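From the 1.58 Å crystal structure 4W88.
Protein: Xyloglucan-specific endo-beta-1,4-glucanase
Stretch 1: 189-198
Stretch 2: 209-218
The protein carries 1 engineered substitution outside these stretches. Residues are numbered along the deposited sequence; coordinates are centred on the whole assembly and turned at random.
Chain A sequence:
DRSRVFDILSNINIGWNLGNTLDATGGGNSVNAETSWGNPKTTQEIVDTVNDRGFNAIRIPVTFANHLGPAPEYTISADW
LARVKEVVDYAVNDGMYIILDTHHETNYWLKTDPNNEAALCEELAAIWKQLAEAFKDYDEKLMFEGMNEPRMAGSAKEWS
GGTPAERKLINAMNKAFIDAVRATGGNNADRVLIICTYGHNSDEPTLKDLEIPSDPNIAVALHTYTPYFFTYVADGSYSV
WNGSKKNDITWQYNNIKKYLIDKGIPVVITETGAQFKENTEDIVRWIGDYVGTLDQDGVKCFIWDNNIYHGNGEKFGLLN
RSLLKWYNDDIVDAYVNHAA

Stretch 1, residues 189-198: ADRVLIICTY
Stretch 2 (209-218) DLEIPSDPNI

The two stretches meet along a short parallel register and bury 487 Å² between them. Stretch 1 enters as a loop and becomes a strand that includes L193 to I195; stretch 2 has an irregular course through P213 and P216 and joins the sheet at I218. The one bridge pairs L193 with I218, their CA atoms 4.7 Å apart, while V192 and N217 lie beside each other at 5.1 Å between CA atoms. Farther along stretch 1 the partners come from the start of stretch 2: the CA atoms of T197 and L210 are 6.4 Å apart.

The backbone anchor is the carbonyl of N217. L193 N donates to N217 O at 3.0 Å with an N-H...O angle of 163°, and V192 CA approaches the same oxygen at 3.4 Å in a CA-H...O contact. A second such contact runs the other way, from I218 CA to L193 O at 3.1 Å. L193 (phi/psi -114/132) and I218 (-124/163) are extended, whereas N217, at -109/50, turns the chain just before the bridge.

L193 and I218 place their side chains on the same face of the sheet. L193 is m,t (chi1 -53°, chi2 -178°); I218 is p,p (67°, 83°). Their apolar approach is loose, 4.5 Å from L193 CB to I218 CG2, so the pairing is held more closely by backbone than by side chains. V192 (chi1 180°) points sideways, and I194 (m,t) points away from stretch 2.

I195 directs its CA-to-CB bond toward stretch 2. With chi1 65° and chi2 166° (p,t), its chain extends to CD1, which packs 3.6 Å from P213 CD and 4.0 Å from E211 O. P213, with a C-gamma exo ring, also points toward stretch 1. The CA-to-CB bond of the intervening I212 (-99/120) points away, but with an m,m side chain its end comes back nearer, and CD1 stays 5.5 Å from I195 CD1.

L210 closes the other end. It is t,p (-178°, 71°); CD1 lies 3.6 Å from C196 O, and both methyls reach T197 CG2, CD2 at 4.0 Å and CD1 at 4.1 Å. T197 adopts chi1 53° (p), its OG1 being hydrogen-bonded elsewhere in the structure. C196, also p at 65°, points away.

N217 is the most extensively covered residue of the contact. Its side chain points toward stretch 1 with chi1 -67° (m) and chi2 -56°, bringing ND2 to 3.5 Å from D190 CB. D190 (p, chi2 1°) starts sideways and its end leads away, so this contact involves no carboxylate. One water gathers the polar groups here: it accepts from N217 ND2 and donates to A189 O and D215 OD1, each at 3.0 Å. D215 (t, -174°) also takes a hydrogen bond at OD1 from N217 N, at 2.9 Å and 153°, bracing the turn before N217. The side chain of R191 (t,t,m) points away; its backbone O lies 3.3 Å from N217 O, and the two acceptors do not bond.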

# COMPACT_ATOMS: atom_id res chain seq x y z
N ALA A 189 0.07 -17.47 11.77
CA ALA A 189 -0.27 -18.65 11.00
C ALA A 189 -1.35 -18.41 9.96
O ALA A 189 -1.34 -19.02 8.90
CB ALA A 189 -0.61 -19.81 11.91
N ASP A 190 -2.27 -17.51 10.30
CA ASP A 190 -3.42 -17.23 9.45
C ASP A 190 -3.71 -15.73 9.24
O ASP A 190 -4.74 -15.35 8.68
CB ASP A 190 -4.65 -17.98 9.96
CG ASP A 190 -5.06 -17.67 11.36
OD1 ASP A 190 -4.41 -16.83 12.01
OD2 ASP A 190 -6.07 -18.34 11.85
N ARG A 191 -2.76 -14.86 9.62
CA ARG A 191 -2.84 -13.46 9.30
C ARG A 191 -3.00 -13.26 7.80
O ARG A 191 -2.37 -14.00 7.01
CB ARG A 191 -1.52 -12.76 9.76
CG ARG A 191 -1.56 -11.27 9.65
CD ARG A 191 -0.38 -10.56 10.28
NE ARG A 191 -0.04 -10.97 11.61
CZ ARG A 191 -0.77 -10.76 12.70
NH1 ARG A 191 -1.88 -10.05 12.64
NH2 ARG A 191 -0.38 -11.28 13.84
N VAL A 192 -3.77 -12.24 7.40
CA VAL A 192 -3.82 -11.94 5.99
C VAL A 192 -2.44 -11.40 5.54
O VAL A 192 -1.97 -10.36 6.04
CB VAL A 192 -4.94 -10.93 5.64
CG1 VAL A 192 -4.99 -10.60 4.11
CG2 VAL A 192 -6.28 -11.44 6.12
N LEU A 193 -1.89 -12.04 4.48
CA LEU A 193 -0.67 -11.62 3.89
C LEU A 193 -0.92 -11.14 2.48
O LEU A 193 -1.54 -11.85 1.71
CB LEU A 193 0.38 -12.71 3.89
CG LEU A 193 0.67 -13.35 5.23
CD1 LEU A 193 1.75 -14.41 5.18
CD2 LEU A 193 1.04 -12.34 6.32
N ILE A 194 -0.39 -9.97 2.13
CA ILE A 194 -0.81 -9.26 0.94
C ILE A 194 0.42 -9.22 0.02
O ILE A 194 1.40 -8.50 0.27
CB ILE A 194 -1.32 -7.83 1.25
CG1 ILE A 194 -2.47 -7.85 2.26
CG2 ILE A 194 -1.79 -7.14 -0.06
CD1 ILE A 194 -2.92 -6.47 2.77
N ILE A 195 0.34 -10.03 -1.02
CA ILE A 195 1.39 -10.15 -1.99
C ILE A 195 1.13 -9.10 -3.09
O ILE A 195 0.11 -8.39 -3.08
CB ILE A 195 1.47 -11.59 -2.57
CG1 ILE A 195 0.23 -11.97 -3.37
CG2 ILE A 195 1.83 -12.59 -1.48
CD1 ILE A 195 0.39 -13.22 -4.24
N CYS A 196 2.00 -9.04 -4.10
CA CYS A 196 1.84 -8.04 -5.14
C CYS A 196 2.39 -8.51 -6.47
O CYS A 196 3.16 -9.47 -6.54
CB CYS A 196 2.52 -6.71 -4.73
SG CYS A 196 4.29 -6.77 -4.55
N THR A 197 1.99 -7.79 -7.52
CA THR A 197 2.61 -7.89 -8.80
C THR A 197 3.87 -7.01 -8.90
O THR A 197 4.11 -6.14 -8.07
CB THR A 197 1.64 -7.40 -9.88
OG1 THR A 197 1.22 -6.10 -9.47
CG2 THR A 197 0.43 -8.34 -10.08
N TYR A 198 4.64 -7.22 -9.96
CA TYR A 198 5.79 -6.37 -10.26
C TYR A 198 5.27 -4.92 -10.31
O TYR A 198 4.26 -4.64 -11.00
CB TYR A 198 6.37 -6.71 -11.63
CG TYR A 198 7.59 -5.90 -11.96
CD1 TYR A 198 7.52 -4.58 -12.50
CD2 TYR A 198 8.87 -6.42 -11.75
CE1 TYR A 198 8.70 -3.88 -12.76
CE2 TYR A 198 10.03 -5.73 -12.08
CZ TYR A 198 9.96 -4.48 -12.60
OH TYR A 198 11.12 -3.82 -12.89
N ASP A 209 1.06 -13.42 -15.36
CA ASP A 209 2.24 -14.12 -14.84
C ASP A 209 2.25 -14.28 -13.33
O ASP A 209 3.20 -14.82 -12.81
CB ASP A 209 3.54 -13.39 -15.24
CG ASP A 209 3.93 -13.66 -16.68
OD1 ASP A 209 3.33 -14.56 -17.32
OD2 ASP A 209 4.82 -12.98 -17.20
N LEU A 210 1.30 -13.72 -12.62
CA LEU A 210 1.32 -13.75 -11.16
C LEU A 210 0.92 -15.12 -10.65
O LEU A 210 -0.16 -15.61 -10.93
CB LEU A 210 0.35 -12.74 -10.56
CG LEU A 210 0.31 -12.65 -9.03
CD1 LEU A 210 1.57 -11.99 -8.47
CD2 LEU A 210 -0.90 -11.86 -8.61
N GLU A 211 1.80 -15.75 -9.89
CA GLU A 211 1.49 -17.04 -9.24
C GLU A 211 0.63 -16.81 -8.04
O GLU A 211 0.90 -15.91 -7.22
CB GLU A 211 2.78 -17.68 -8.78
CG GLU A 211 2.65 -19.08 -8.30
CD GLU A 211 3.98 -19.67 -7.94
OE1 GLU A 211 5.04 -19.26 -8.52
OE2 GLU A 211 3.96 -20.53 -7.04
N ILE A 212 -0.43 -17.60 -7.92
CA ILE A 212 -1.31 -17.43 -6.77
C ILE A 212 -0.95 -18.50 -5.74
O ILE A 212 -1.10 -19.69 -5.98
CB ILE A 212 -2.78 -17.63 -7.18
CG1 ILE A 212 -3.15 -16.71 -8.36
CG2 ILE A 212 -3.71 -17.49 -5.98
CD1 ILE A 212 -2.94 -15.25 -8.09
N PRO A 213 -0.54 -18.09 -4.54
CA PRO A 213 -0.23 -19.07 -3.52
C PRO A 213 -1.39 -19.97 -3.14
O PRO A 213 -2.55 -19.54 -3.11
CB PRO A 213 0.11 -18.21 -2.32
CG PRO A 213 0.52 -16.89 -2.90
CD PRO A 213 -0.41 -16.72 -4.01
N SER A 214 -1.07 -21.23 -2.82
CA SER A 214 -2.10 -22.11 -2.28
C SER A 214 -2.52 -21.69 -0.84
O SER A 214 -3.61 -22.09 -0.35
CB SER A 214 -1.66 -23.59 -2.38
OG SER A 214 -0.45 -23.70 -1.64
N ASP A 215 -1.73 -20.87 -0.15
CA ASP A 215 -2.11 -20.40 1.21
C ASP A 215 -3.46 -19.69 1.08
O ASP A 215 -3.62 -18.80 0.25
CB ASP A 215 -1.03 -19.48 1.69
CG ASP A 215 -1.18 -19.03 3.11
OD1 ASP A 215 -2.23 -18.49 3.48
OD2 ASP A 215 -0.17 -19.11 3.81
N PRO A 216 -4.42 -20.08 1.91
CA PRO A 216 -5.80 -19.52 1.76
C PRO A 216 -5.99 -18.15 2.37
O PRO A 216 -7.05 -17.54 2.20
CB PRO A 216 -6.66 -20.54 2.51
CG PRO A 216 -5.72 -21.12 3.54
CD PRO A 216 -4.34 -21.14 2.94
N ASN A 217 -4.96 -17.69 3.09
CA ASN A 217 -4.99 -16.42 3.82
C ASN A 217 -4.11 -15.34 3.21
O ASN A 217 -3.39 -14.62 3.93
CB ASN A 217 -4.72 -16.61 5.31
CG ASN A 217 -5.85 -17.39 5.96
OD1 ASN A 217 -6.98 -17.02 5.90
ND2 ASN A 217 -5.52 -18.48 6.59
N ILE A 218 -4.29 -15.17 1.91
CA ILE A 218 -3.59 -14.15 1.18
C ILE A 218 -4.54 -13.24 0.44
O ILE A 218 -5.73 -13.54 0.20
CB ILE A 218 -2.52 -14.73 0.24
CG1 ILE A 218 -3.14 -15.54 -0.90
CG2 ILE A 218 -1.54 -15.54 1.02
CD1 ILE A 218 -3.61 -14.70 -2.09
O HOH W 1 -2.77 -19.51 6.29